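Local coordinates for protein squalene synthase HpnC (Alicyclobacillus acidocaldarius subsp. acidocaldarius, PDB 4HD1) that probably acts as a prenyl transferase of the squalene/phytoene synthase family, joining two prenyl diphosphates on the way to squalene, at residues 204-207 with 208-211; 69-72 with 73-77; 167-170 with 171-174; 122-125 with 126-129. All coordinates share one frame; numbering follows the deposited sequence.

Interaction 1 of 4, residues 204-207 with 208-211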
ATOM      1  N   ARG A 204      -6.118  23.250  13.990  1.00111.65           N
ATOM      2  CA  ARG A 204      -6.496  24.548  13.445  1.00115.25           C
ATOM      3  C   ARG A 204      -6.328  24.554  11.939  1.00115.25           C
ATOM      4  O   ARG A 204      -5.215  24.385  11.433  1.00116.67           O
ATOM      5  CB  ARG A 204      -5.634  25.657  14.039  1.00115.63           C
ATOM      6  CG  ARG A 204      -6.005  26.089  15.444  1.00119.61           C
ATOM      7  CD  ARG A 204      -5.201  27.321  15.830  1.00125.37           C
ATOM      8  NE  ARG A 204      -3.762  27.062  15.793  1.00122.20           N
ATOM      9  CZ  ARG A 204      -2.988  26.944  16.868  1.00120.45           C
ATOM     10  NH1 ARG A 204      -3.505  27.078  18.084  1.00107.47           N
ATOM     11  NH2 ARG A 204      -1.690  26.702  16.728  1.00119.95           N
ATOM     12  N   ALA A 205      -7.429  24.757  11.226  1.00101.07           N
ATOM     13  CA  ALA A 205      -7.392  24.841   9.774  1.00100.75           C
ATOM     14  C   ALA A 205      -7.175  26.282   9.334  1.00100.91           C
ATOM     15  O   ALA A 205      -8.073  26.915   8.774  1.00 97.66           O
ATOM     16  CB  ALA A 205      -8.666  24.275   9.172  1.00 96.68           C
ATOM     17  N   THR A 206      -5.974  26.796   9.595  1.00102.43           N
ATOM     18  CA  THR A 206      -5.608  28.150   9.184  1.00106.83           C
ATOM     19  C   THR A 206      -5.492  28.195   7.663  1.00107.79           C
ATOM     20  O   THR A 206      -5.544  27.155   7.005  1.00106.81           O
ATOM     21  CB  THR A 206      -4.283  28.618   9.828  1.00104.59           C
ATOM     22  OG1 THR A 206      -3.199  27.822   9.337  1.00105.88           O
ATOM     23  CG2 THR A 206      -4.344  28.512  11.351  1.00 91.46           C
ATOM     24  N   ASP A 207      -5.348  29.397   7.113  1.00111.41           N
ATOM     25  CA  ASP A 207      -5.148  29.574   5.675  1.00117.14           C
ATOM     26  C   ASP A 207      -3.885  28.872   5.179  1.00112.46           C
ATOM     27  O   ASP A 207      -3.869  28.338   4.071  1.00111.68           O
ATOM     28  CB  ASP A 207      -5.118  31.061   5.304  1.00124.99           C
ATOM     29  CG  ASP A 207      -6.500  31.615   4.989  1.00133.08           C
ATOM     30  OD1 ASP A 207      -7.397  30.830   4.613  1.00129.46           O
ATOM     31  OD2 ASP A 207      -6.690  32.843   5.104  1.00134.64           O
ATOM     32  N   GLY A 208      -2.841  28.875   6.004  1.00109.55           N
ATOM     33  CA  GLY A 208      -1.598  28.170   5.697  1.00112.30           C
ATOM     34  C   GLY A 208      -1.810  26.671   5.613  1.00106.16           C
ATOM     35  O   GLY A 208      -1.351  26.022   4.667  1.00100.32           O
ATOM     36  N   VAL A 209      -2.515  26.132   6.607  1.00104.06           N
ATOM     37  CA  VAL A 209      -2.883  24.717   6.647  1.00104.82           C
ATOM     38  C   VAL A 209      -3.653  24.315   5.387  1.00103.10           C
ATOM     39  O   VAL A 209      -3.292  23.345   4.726  1.00 96.42           O
ATOM     40  CB  VAL A 209      -3.700  24.376   7.918  1.00107.29           C
ATOM     41  CG1 VAL A 209      -4.356  23.004   7.810  1.00101.16           C
ATOM     42  CG2 VAL A 209      -2.813  24.435   9.151  1.00111.00           C
ATOM     43  N   ARG A 210      -4.692  25.083   5.058  1.00101.99           N
ATOM     44  CA  ARG A 210      -5.549  24.805   3.902  1.00 99.92           C
ATOM     45  C   ARG A 210      -4.790  24.855   2.575  1.00 96.52           C
ATOM     46  O   ARG A 210      -5.035  24.035   1.688  1.00 95.10           O
ATOM     47  CB  ARG A 210      -6.747  25.757   3.880  1.00 95.28           C
ATOM     48  CG  ARG A 210      -7.784  25.461   4.954  1.00 95.98           C
ATOM     49  CD  ARG A 210      -8.783  26.597   5.092  1.00103.40           C
ATOM     50  NE  ARG A 210      -9.743  26.354   6.170  1.00109.30           N
ATOM     51  CZ  ARG A 210     -10.961  25.838   6.003  1.00109.37           C
ATOM     52  NH1 ARG A 210     -11.395  25.504   4.793  1.00110.68           N
ATOM     53  NH2 ARG A 210     -11.753  25.657   7.052  1.00 99.93           N
ATOM     54  N   ARG A 211      -3.866  25.808   2.454  1.00 94.72           N
ATOM     55  CA  ARG A 211      -3.013  25.925   1.269  1.00 96.32           C
ATOM     56  C   ARG A 211      -2.003  24.787   1.164  1.00 94.26           C
ATOM     57  O   ARG A 211      -1.663  24.358   0.062  1.00 98.64           O
ATOM     58  CB  ARG A 211      -2.288  27.270   1.245  1.00100.78           C
ATOM     59  CG  ARG A 211      -3.146  28.422   0.756  1.00110.39           C
ATOM     60  CD  ARG A 211      -2.347  29.708   0.634  1.00116.66           C
ATOM     61  NE  ARG A 211      -3.172  30.797   0.112  1.00127.02           N
ATOM     62  CZ  ARG A 211      -3.903  31.622   0.860  1.00135.78           C
ATOM     63  NH1 ARG A 211      -3.921  31.502   2.184  1.00130.90           N
ATOM     64  NH2 ARG A 211      -4.620  32.574   0.281  1.00132.86           N
TER

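Interaction 2 of 4, residues 69-72 with 73-77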
ATOM      1  N   LEU A  69       9.979  -8.788  13.031  1.00 81.90           N
ATOM      2  CA  LEU A  69      10.121  -8.459  11.615  1.00 79.86           C
ATOM      3  C   LEU A  69      11.301  -9.181  10.982  1.00 78.96           C
ATOM      4  O   LEU A  69      11.213  -9.616   9.832  1.00 79.80           O
ATOM      5  CB  LEU A  69      10.265  -6.947  11.411  1.00 78.52           C
ATOM      6  CG  LEU A  69       9.032  -6.064  11.604  1.00 83.32           C
ATOM      7  CD1 LEU A  69       9.455  -4.610  11.536  1.00 86.84           C
ATOM      8  CD2 LEU A  69       7.946  -6.357  10.576  1.00 82.55           C
ATOM      9  N   ASP A  70      12.396  -9.300  11.735  1.00 81.14           N
ATOM     10  CA  ASP A  70      13.567 -10.068  11.304  1.00 84.57           C
ATOM     11  C   ASP A  70      13.217 -11.538  11.080  1.00 80.38           C
ATOM     12  O   ASP A  70      13.657 -12.140  10.101  1.00 83.66           O
ATOM     13  CB  ASP A  70      14.709  -9.954  12.322  1.00 88.40           C
ATOM     14  CG  ASP A  70      15.419  -8.605  12.275  1.00 97.25           C
ATOM     15  OD1 ASP A  70      14.950  -7.679  11.568  1.00100.24           O
ATOM     16  OD2 ASP A  70      16.454  -8.468  12.962  1.00 94.97           O
ATOM     17  N   ALA A  71      12.427 -12.107  11.988  1.00 80.44           N
ATOM     18  CA  ALA A  71      11.977 -13.490  11.858  1.00 79.47           C
ATOM     19  C   ALA A  71      11.029 -13.626  10.671  1.00 78.01           C
ATOM     20  O   ALA A  71      11.046 -14.639   9.964  1.00 78.82           O
ATOM     21  CB  ALA A  71      11.306 -13.960  13.139  1.00 75.82           C
ATOM     22  N   TYR A  72      10.213 -12.597  10.453  1.00 74.51           N
ATOM     23  CA  TYR A  72       9.252 -12.587   9.353  1.00 66.96           C
ATOM     24  C   TYR A  72       9.987 -12.471   8.021  1.00 67.41           C
ATOM     25  O   TYR A  72       9.581 -13.068   7.020  1.00 69.17           O
ATOM     26  CB  TYR A  72       8.259 -11.444   9.535  1.00 63.23           C
ATOM     27  CG  TYR A  72       6.969 -11.593   8.760  1.00 61.62           C
ATOM     28  CD1 TYR A  72       5.952 -12.442   9.205  1.00 59.82           C
ATOM     29  CD2 TYR A  72       6.753 -10.861   7.590  1.00 61.19           C
ATOM     30  CE1 TYR A  72       4.762 -12.566   8.497  1.00 60.22           C
ATOM     31  CE2 TYR A  72       5.569 -10.979   6.876  1.00 60.58           C
ATOM     32  CZ  TYR A  72       4.579 -11.830   7.332  1.00 61.05           C
ATOM     33  OH  TYR A  72       3.410 -11.930   6.613  1.00 60.25           O
ATOM     34  N   GLU A  73      11.081 -11.715   8.027  1.00 70.42           N
ATOM     35  CA  GLU A  73      11.953 -11.592   6.866  1.00 76.75           C
ATOM     36  C   GLU A  73      12.656 -12.922   6.579  1.00 82.10           C
ATOM     37  O   GLU A  73      12.845 -13.287   5.415  1.00 85.69           O
ATOM     38  CB  GLU A  73      12.967 -10.470   7.086  1.00 78.53           C
ATOM     39  CG  GLU A  73      13.881 -10.199   5.904  1.00 84.32           C
ATOM     40  CD  GLU A  73      14.733  -8.961   6.100  1.00 89.54           C
ATOM     41  OE1 GLU A  73      15.966  -9.063   5.938  1.00 97.74           O
ATOM     42  OE2 GLU A  73      14.172  -7.891   6.422  1.00 90.28           O
ATOM     43  N   GLU A  74      13.023 -13.634   7.647  1.00 81.20           N
ATOM     44  CA  GLU A  74      13.583 -14.982   7.545  1.00 89.93           C
ATOM     45  C   GLU A  74      12.634 -15.961   6.861  1.00 83.29           C
ATOM     46  O   GLU A  74      13.053 -16.730   5.990  1.00 82.31           O
ATOM     47  CB  GLU A  74      13.978 -15.516   8.927  1.00 97.25           C
ATOM     48  CG  GLU A  74      15.318 -15.010   9.430  1.00109.80           C
ATOM     49  CD  GLU A  74      16.431 -15.198   8.416  1.00125.69           C
ATOM     50  OE1 GLU A  74      16.604 -16.330   7.913  1.00121.12           O
ATOM     51  OE2 GLU A  74      17.132 -14.208   8.116  1.00134.24           O
ATOM     52  N   GLU A  75      11.364 -15.928   7.265  1.00 78.81           N
ATOM     53  CA  GLU A  75      10.317 -16.750   6.656  1.00 81.91           C
ATOM     54  C   GLU A  75      10.174 -16.417   5.170  1.00 78.41           C
ATOM     55  O   GLU A  75      10.111 -17.315   4.328  1.00 79.31           O
ATOM     56  CB  GLU A  75       8.983 -16.562   7.395  1.00 89.70           C
ATOM     57  CG  GLU A  75       8.936 -17.239   8.765  1.00103.54           C
ATOM     58  CD  GLU A  75       7.971 -16.584   9.748  1.00114.34           C
ATOM     59  OE1 GLU A  75       6.785 -16.387   9.400  1.00122.29           O
ATOM     60  OE2 GLU A  75       8.397 -16.279  10.888  1.00119.71           O
ATOM     61  N   LEU A  76      10.152 -15.122   4.860  1.00 79.97           N
ATOM     62  CA  LEU A  76      10.063 -14.644   3.484  1.00 77.41           C
ATOM     63  C   LEU A  76      11.207 -15.179   2.625  1.00 79.02           C
ATOM     64  O   LEU A  76      10.969 -15.687   1.530  1.00 79.67           O
ATOM     65  CB  LEU A  76      10.020 -13.110   3.451  1.00 73.61           C
ATOM     66  CG  LEU A  76       9.797 -12.335   2.141  1.00 72.67           C
ATOM     67  CD1 LEU A  76      11.103 -12.114   1.390  1.00 69.58           C
ATOM     68  CD2 LEU A  76       8.735 -12.964   1.241  1.00 68.55           C
ATOM     69  N   ARG A  77      12.437 -15.075   3.124  1.00 81.65           N
ATOM     70  CA  ARG A  77      13.604 -15.593   2.400  1.00 84.35           C
ATOM     71  C   ARG A  77      13.546 -17.111   2.211  1.00 82.79           C
ATOM     72  O   ARG A  77      13.949 -17.625   1.168  1.00 82.49           O
ATOM     73  CB  ARG A  77      14.916 -15.184   3.075  1.00 87.89           C
ATOM     74  CG  ARG A  77      15.041 -13.693   3.343  1.00 88.61           C
ATOM     75  CD  ARG A  77      16.458 -13.309   3.728  1.00 92.50           C
ATOM     76  NE  ARG A  77      17.108 -12.581   2.646  1.00 86.88           N
ATOM     77  CZ  ARG A  77      17.187 -11.256   2.578  1.00 82.10           C
ATOM     78  NH1 ARG A  77      16.673 -10.500   3.543  1.00 77.64           N
ATOM     79  NH2 ARG A  77      17.791 -10.687   1.543  1.00 79.60           N
TER

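Interaction 3 of 4, residues 167-170 with 171-174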
ATOM      1  N   VAL A 167      -0.981   9.173  -0.520  1.00 63.83           N
ATOM      2  CA  VAL A 167      -1.063  10.586  -0.148  1.00 64.09           C
ATOM      3  C   VAL A 167      -2.521  11.005   0.053  1.00 65.56           C
ATOM      4  O   VAL A 167      -2.865  11.562   1.091  1.00 69.79           O
ATOM      5  CB  VAL A 167      -0.327  11.514  -1.133  1.00 61.95           C
ATOM      6  CG1 VAL A 167      -0.593  12.971  -0.791  1.00 64.12           C
ATOM      7  CG2 VAL A 167       1.170  11.241  -1.095  1.00 58.25           C
ATOM      8  N   ALA A 168      -3.377  10.705  -0.922  1.00 66.86           N
ATOM      9  CA  ALA A 168      -4.814  10.983  -0.802  1.00 69.04           C
ATOM     10  C   ALA A 168      -5.375  10.482   0.531  1.00 69.57           C
ATOM     11  O   ALA A 168      -6.102  11.209   1.218  1.00 70.27           O
ATOM     12  CB  ALA A 168      -5.587  10.374  -1.969  1.00 63.66           C
ATOM     13  N   ASN A 169      -5.023   9.246   0.888  1.00 67.75           N
ATOM     14  CA  ASN A 169      -5.440   8.651   2.157  1.00 69.51           C
ATOM     15  C   ASN A 169      -4.857   9.334   3.389  1.00 68.50           C
ATOM     16  O   ASN A 169      -5.574   9.545   4.367  1.00 71.86           O
ATOM     17  CB  ASN A 169      -5.149   7.153   2.180  1.00 66.87           C
ATOM     18  CG  ASN A 169      -6.169   6.366   1.403  1.00 72.26           C
ATOM     19  OD1 ASN A 169      -7.338   6.318   1.774  1.00 81.75           O
ATOM     20  ND2 ASN A 169      -5.741   5.763   0.307  1.00 71.62           N
ATOM     21  N   HIS A 170      -3.572   9.683   3.339  1.00 67.32           N
ATOM     22  CA  HIS A 170      -2.955  10.470   4.408  1.00 71.05           C
ATOM     23  C   HIS A 170      -3.706  11.754   4.645  1.00 75.09           C
ATOM     24  O   HIS A 170      -3.991  12.114   5.790  1.00 79.72           O
ATOM     25  CB  HIS A 170      -1.497  10.790   4.093  1.00 69.74           C
ATOM     26  CG  HIS A 170      -0.540   9.652   4.360  1.00 75.29           C
ATOM     27  ND1 HIS A 170      -0.690   8.798   5.395  1.00 78.78           N
ATOM     28  CD2 HIS A 170       0.628   9.266   3.698  1.00 75.78           C
ATOM     29  CE1 HIS A 170       0.316   7.900   5.384  1.00 80.83           C
ATOM     30  NE2 HIS A 170       1.123   8.191   4.346  1.00 78.85           N
HETATM   31  N   MSE A 171      -4.050  12.444   3.562  1.00 75.05           N
HETATM   32  CA  MSE A 171      -4.680  13.761   3.661  1.00 78.60           C
HETATM   33  C   MSE A 171      -6.089  13.712   4.252  1.00 79.09           C
HETATM   34  O   MSE A 171      -6.447  14.563   5.062  1.00 82.69           O
HETATM   35  CB  MSE A 171      -4.660  14.490   2.317  1.00 74.97           C
HETATM   36  CG  MSE A 171      -3.259  14.799   1.785  1.00 79.48           C
HETATM   37 SE   MSE A 171      -2.080  15.730   3.049  1.00 87.75          SE
HETATM   38  CE  MSE A 171      -1.056  14.231   3.780  1.00 79.48           C
ATOM     39  N   GLN A 172      -6.878  12.715   3.869  1.00 77.15           N
ATOM     40  CA  GLN A 172      -8.200  12.553   4.469  1.00 79.32           C
ATOM     41  C   GLN A 172      -8.139  11.989   5.898  1.00 80.92           C
ATOM     42  O   GLN A 172      -9.159  11.941   6.584  1.00 78.74           O
ATOM     43  CB  GLN A 172      -9.114  11.698   3.584  1.00 79.34           C
ATOM     44  CG  GLN A 172      -8.840  10.204   3.648  1.00 82.10           C
ATOM     45  CD  GLN A 172     -10.023   9.359   3.201  1.00 88.98           C
ATOM     46  OE1 GLN A 172     -11.097   9.871   2.881  1.00 93.23           O
ATOM     47  NE2 GLN A 172      -9.828   8.046   3.186  1.00 93.10           N
ATOM     48  N   ASP A 173      -6.949  11.580   6.341  1.00 79.77           N
ATOM     49  CA  ASP A 173      -6.786  10.933   7.650  1.00 84.79           C
ATOM     50  C   ASP A 173      -5.886  11.688   8.633  1.00 86.03           C
ATOM     51  O   ASP A 173      -5.313  11.078   9.530  1.00 89.81           O
ATOM     52  CB  ASP A 173      -6.257   9.500   7.483  1.00 85.00           C
ATOM     53  CG  ASP A 173      -7.289   8.542   6.899  1.00 87.71           C
ATOM     54  OD1 ASP A 173      -8.498   8.862   6.887  1.00 94.17           O
ATOM     55  OD2 ASP A 173      -6.880   7.449   6.455  1.00 85.31           O
ATOM     56  N   ILE A 174      -5.769  13.003   8.472  1.00 88.77           N
ATOM     57  CA  ILE A 174      -4.953  13.823   9.375  1.00 90.21           C
ATOM     58  C   ILE A 174      -5.383  13.630  10.837  1.00 91.31           C
ATOM     59  O   ILE A 174      -4.538  13.449  11.719  1.00 87.87           O
ATOM     60  CB  ILE A 174      -5.000  15.331   9.006  1.00 89.94           C
ATOM     61  CG1 ILE A 174      -4.668  15.572   7.525  1.00 88.24           C
ATOM     62  CG2 ILE A 174      -4.069  16.142   9.894  1.00 88.97           C
ATOM     63  CD1 ILE A 174      -3.268  15.179   7.102  1.00 86.57           C
TER

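Interaction 4 of 4, residues 122-125 with 126-129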
ATOM      1  N   TYR A 122       7.341  14.101   9.297  1.00 71.92           N
ATOM      2  CA  TYR A 122       8.105  14.174   8.050  1.00 77.14           C
ATOM      3  C   TYR A 122       8.545  15.608   7.726  1.00 80.89           C
ATOM      4  O   TYR A 122       7.739  16.546   7.752  1.00 83.34           O
ATOM      5  CB  TYR A 122       7.326  13.529   6.885  1.00 76.63           C
ATOM      6  CG  TYR A 122       7.275  12.016   6.998  1.00 73.08           C
ATOM      7  CD1 TYR A 122       8.206  11.213   6.335  1.00 74.41           C
ATOM      8  CD2 TYR A 122       6.322  11.390   7.803  1.00 74.43           C
ATOM      9  CE1 TYR A 122       8.178   9.829   6.459  1.00 71.26           C
ATOM     10  CE2 TYR A 122       6.290  10.009   7.936  1.00 72.98           C
ATOM     11  CZ  TYR A 122       7.218   9.237   7.264  1.00 70.97           C
ATOM     12  OH  TYR A 122       7.183   7.872   7.402  1.00 80.20           O
ATOM     13  N   ASP A 123       9.834  15.763   7.435  1.00 80.75           N
ATOM     14  CA  ASP A 123      10.430  17.069   7.172  1.00 86.25           C
ATOM     15  C   ASP A 123      10.036  17.646   5.809  1.00 87.51           C
ATOM     16  O   ASP A 123       9.575  18.788   5.724  1.00104.90           O
ATOM     17  CB  ASP A 123      11.952  16.971   7.282  1.00 94.69           C
ATOM     18  CG  ASP A 123      12.584  18.260   7.738  1.00110.18           C
ATOM     19  OD1 ASP A 123      12.644  19.218   6.936  1.00150.13           O
ATOM     20  OD2 ASP A 123      13.030  18.304   8.903  1.00111.93           O
ATOM     21  N   THR A 124      10.227  16.858   4.749  1.00 84.11           N
ATOM     22  CA  THR A 124       9.983  17.329   3.381  1.00 84.93           C
ATOM     23  C   THR A 124       9.086  16.387   2.585  1.00 82.27           C
ATOM     24  O   THR A 124       8.830  15.251   2.995  1.00 79.08           O
ATOM     25  CB  THR A 124      11.298  17.569   2.588  1.00 83.46           C
ATOM     26  OG1 THR A 124      11.977  16.324   2.364  1.00 75.74           O
ATOM     27  CG2 THR A 124      12.225  18.539   3.326  1.00 77.04           C
ATOM     28  N   TRP A 125       8.614  16.879   1.444  1.00 83.38           N
ATOM     29  CA  TRP A 125       7.864  16.071   0.489  1.00 80.60           C
ATOM     30  C   TRP A 125       8.656  14.875   0.035  1.00 78.29           C
ATOM     31  O   TRP A 125       8.098  13.790  -0.131  1.00 77.14           O
ATOM     32  CB  TRP A 125       7.432  16.913  -0.708  1.00 81.25           C
ATOM     33  CG  TRP A 125       6.935  16.083  -1.867  1.00 85.84           C
ATOM     34  CD1 TRP A 125       7.575  15.845  -3.080  1.00 85.01           C
ATOM     35  CD2 TRP A 125       5.684  15.316  -1.942  1.00 87.93           C
ATOM     36  NE1 TRP A 125       6.822  15.028  -3.880  1.00 83.76           N
ATOM     37  CE2 TRP A 125       5.677  14.674  -3.262  1.00 89.87           C
ATOM     38  CE3 TRP A 125       4.603  15.117  -1.089  1.00 88.35           C
ATOM     39  CZ2 TRP A 125       4.627  13.871  -3.684  1.00 92.11           C
ATOM     40  CZ3 TRP A 125       3.550  14.306  -1.526  1.00 90.55           C
ATOM     41  CH2 TRP A 125       3.564  13.699  -2.791  1.00 94.88           C
ATOM     42  N   GLU A 126       9.961  15.062  -0.161  1.00 80.20           N
ATOM     43  CA  GLU A 126      10.864  13.980  -0.568  1.00 82.79           C
ATOM     44  C   GLU A 126      10.905  12.846   0.455  1.00 81.40           C
ATOM     45  O   GLU A 126      10.981  11.675   0.081  1.00 81.42           O
ATOM     46  CB  GLU A 126      12.281  14.504  -0.830  1.00 84.14           C
ATOM     47  CG  GLU A 126      12.453  15.234  -2.154  1.00 94.23           C
ATOM     48  CD  GLU A 126      11.804  16.613  -2.174  1.00104.69           C
ATOM     49  OE1 GLU A 126      11.897  17.352  -1.166  1.00104.69           O
ATOM     50  OE2 GLU A 126      11.201  16.964  -3.211  1.00111.26           O
ATOM     51  N   ASP A 127      10.850  13.204   1.738  1.00 79.59           N
ATOM     52  CA  ASP A 127      10.813  12.224   2.824  1.00 77.99           C
ATOM     53  C   ASP A 127       9.522  11.414   2.803  1.00 74.00           C
ATOM     54  O   ASP A 127       9.557  10.192   2.956  1.00 76.18           O
ATOM     55  CB  ASP A 127      10.994  12.902   4.187  1.00 78.53           C
ATOM     56  CG  ASP A 127      12.349  13.580   4.329  1.00 84.81           C
ATOM     57  OD1 ASP A 127      13.291  13.218   3.593  1.00 87.42           O
ATOM     58  OD2 ASP A 127      12.474  14.479   5.184  1.00 90.23           O
ATOM     59  N   LEU A 128       8.391  12.091   2.608  1.00 68.42           N
ATOM     60  CA  LEU A 128       7.107  11.408   2.505  1.00 69.14           C
ATOM     61  C   LEU A 128       7.058  10.510   1.264  1.00 71.41           C
ATOM     62  O   LEU A 128       6.685   9.335   1.352  1.00 69.73           O
ATOM     63  CB  LEU A 128       5.947  12.403   2.508  1.00 66.19           C
ATOM     64  CG  LEU A 128       4.543  11.787   2.476  1.00 68.17           C
ATOM     65  CD1 LEU A 128       4.344  10.811   3.626  1.00 65.05           C
ATOM     66  CD2 LEU A 128       3.461  12.859   2.482  1.00 67.96           C
ATOM     67  N   ARG A 129       7.451  11.066   0.118  1.00 73.31           N
ATOM     68  CA  ARG A 129       7.577  10.297  -1.119  1.00 74.96           C
ATOM     69  C   ARG A 129       8.407   9.037  -0.869  1.00 73.73           C
ATOM     70  O   ARG A 129       8.013   7.946  -1.264  1.00 68.59           O
ATOM     71  CB  ARG A 129       8.217  11.152  -2.215  1.00 80.03           C
ATOM     72  CG  ARG A 129       8.412  10.447  -3.544  1.00 83.51           C
ATOM     73  CD  ARG A 129       7.393  10.898  -4.573  1.00 94.19           C
ATOM     74  NE  ARG A 129       7.671  10.289  -5.872  1.00103.38           N
ATOM     75  CZ  ARG A 129       7.248  10.758  -7.043  1.00108.02           C
ATOM     76  NH1 ARG A 129       6.518  11.863  -7.106  1.00114.89           N
ATOM     77  NH2 ARG A 129       7.566  10.120  -8.161  1.00107.98           N
TER

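Interaction 1 of 4, residues 204-207 with 208-211
Thr206 and Val209 form the tight part of this helix start. Thr206 is the N-cap of helix 207-227. Its OG1 accepts a hydrogen bond from Val209 N at 3.3 Å, and the bond is nearly straight. A chi1 of 66° makes this possible, because it sets OG1 between the backbone N and the carbonyl carbon, facing the first turn. The two side chains cross at about a right angle, and Thr206 OG1 also lies 3.4 Å from Val209 CG2. Val209 is buried. Its CG2 comes within 3.3 Å of Arg204 O, while CG1 sits beside the CA of Ala205.

Ala205 is the centre of an inverse gamma turn just before the cap. Its carbonyl is gripped by Arg210, whose NE donates to Ala205 O at 3.1 Å. The oxygen lies at the edge of the guanidinium, in its plane. The donor, however, stands above the carbonyl plane, 38° out of it. Arg210 N bonds to Thr206 O, so one arginine ties down two successive carbonyls.

The solvent side is looser. Arg211 NH1 touches Asp207 CB at 3.4 Å, but Asp207 OD2 and Arg211 NH1 are 4.2 Å apart, too far for a salt bridge. The carboxylate and guanidinium planes are steeply turned against each other. Their opposite charges may still attract weakly.

Asp199 of helix 197-201 packs on Thr206 and Val209 and forms a salt bridge with Arg204. Asn262, in the C-terminal loop, touches Ala205 and Arg210, so the start of helix 207-227 is set between helix 197-201 and that loop.

Interaction 2 of 4, residues 69-72 with 73-77
Tyr72 and Glu75 approach each other through different first torsions. Tyr72 has CG anti to the backbone N (chi1 -160°), while Glu75 has CG anti to its carbonyl carbon (chi1 -73°). Glu75 then runs on extended, back along the preceding turn. Its OE1 stops 4.0 Å from Tyr72 CD1. The side chains cross at about a right angle, and the carboxylate meets the ring obliquely, with the two planes 67° apart.

The other carboxylate oxygen points at the backbone. Glu75 OE2 is 3.2 Å from Ala71 O, and since both are acceptors this is no bond. That carbonyl is already used by Glu75 N, which donates to Ala71 O at 3.0 Å. Three more bonds of the same helical pattern flank it, from Glu73 N to Leu69 O, Glu74 N to Asp70 O and Leu76 N to Tyr72 O.

With an alanine in place of Glu75, Tyr72 CD1 would lose its carboxylate neighbour, and Thr86 and Phe89, which also touch this side chain, would probably be left with a gap. Tyr72 itself is held by other means. Its OH bonds to Phe50 O, and its ring meets Phe89 edge-to-face.

Arg77 leans back over one turn to Glu73, and its NH1 forms a salt bridge with Glu73 OE1 at 2.9 Å. Glu73 OE2 and Asp70 OD1 both pair with Arg114 of helix 104-118. The two acids therefore share one arginine, which probably eases their mutual repulsion. One face of helix 65-81 is thus fastened by charge and the other by aromatic packing.

Interaction 3 of 4, residues 167-170 with 171-174
Val167 and Met171 are joined by regular helical backbone bonding, which gives way two residues later. Met171 N donates to Val167 O at 2.9 Å, nearly along the C=O axis. Gln172 N follows with Ala168 O at 3.1 Å. Asp173 N bonds to His170 O, three residues back, at 3.1 Å. This donor stands 66° out of the carbonyl plane. The turn has changed character here, and Asp173 leaves helical backbone angles before helix 174-179 begins.

Met171 is a selenomethionine. It lies side by side with Val167, CG of Met171 being 4.1 Å from Val167 CG1. Bends at chi2 and chi3 curl its tip round, so that Met171 CE rests 3.5 Å from His170 CB. Asn169 and Gln172 also run side by side. A weak bond of 3.3 Å links Gln172 NE2 to Asn169 OD1, with the amide planes 60° apart.

Asp173 folds back over the turn, and its OD2 comes 3.2 Å from Asn169 O, an unbonded meeting of two acceptors. An exchange of Asp173 for alanine would take away the carboxylate beside Asn169 O and would probably leave a gap over that carbonyl. The aspartate-rich sequence that starts here resembles the second DXXXD motif, which in relatives binds the substrate diphosphate through magnesium ions.

Helix 152-172 ends among several others. Helix 236-257 packs on Ala168, Asn169, Met171 and Gln172. Helix 125-135 covers Val167 and His170, and Tyr184 stacks on the His170 ring. Helix 207-227 closes over Val167 and Met171.

Interaction 4 of 4, residues 122-125 with 126-129
Trp125 carries Arg129 CB over one face of its indole. The Arg129 chain then passes the six-membered ring, where Arg129 CD is 4.2 Å from Trp125 CZ2. CZ2 lies near the guanidinium plane, at its edge, and the two planes are almost perpendicular. Leu128 CD2 comes obliquely to Trp125 CZ3 at 4.3 Å. Glu126 bends at chi2 and brings OE2 to 3.8 Å from Trp125 CD1, again with ring and carboxylate nearly perpendicular. Outside this turn, Arg219 of helix 207-227 makes a cation-pi contact with the indole. The Tyr122 ring is met in its plane at the edge, where CD1 is 3.9 Å from Asp127 CB.

Thr124 and Asp127 hold the polar side. Thr124 OG1 sits between the backbone N and the carbonyl carbon (chi1 67°), which lets it accept from Asp127 N at 3.4 Å. In return Thr124 N donates to Asp127 OD2 at 3.3 Å. Both bonds are weak. Asp127 OD2 also rests on Asp123 CB. The backbone bonds that follow are firmer. Leu128 N reaches Thr124 O at 3.2 Å, and Arg129 N donates almost straight to Trp125 O at 2.8 Å. The carboxylate of Asp127 lies near the start of the helix, where the helix dipole is likely to favour its negative charge.

The reciprocal pair is a capping box, with Thr124 as N-cap and Asp127 three residues on. This is a classic way to open an alpha helix, here helix 125-135 after the loop from helix 104-118.

Interactions 1 and 4 are both helix starts, each with a threonine N-cap. Only interaction 4 closes a capping box. Interaction 1 instead uses an arginine to hold the loop carbonyl. Interaction 2 lies within one helix, and interaction 3 at the end of another. Interaction 1 is a surface contact, with its centre about 28 Å from the centre of the chain, whereas that of interaction 3 lies at about 13 Å and more of its residues are buried. Interactions 3 and 4 touch: Val167 CG2 lies 3.8 Å from Trp125 CH2, and His170 packs on Leu128. Interaction 2 stands apart, across the chain's centre from interactions 1 and 3, and is the one with a salt bridge among its own residues.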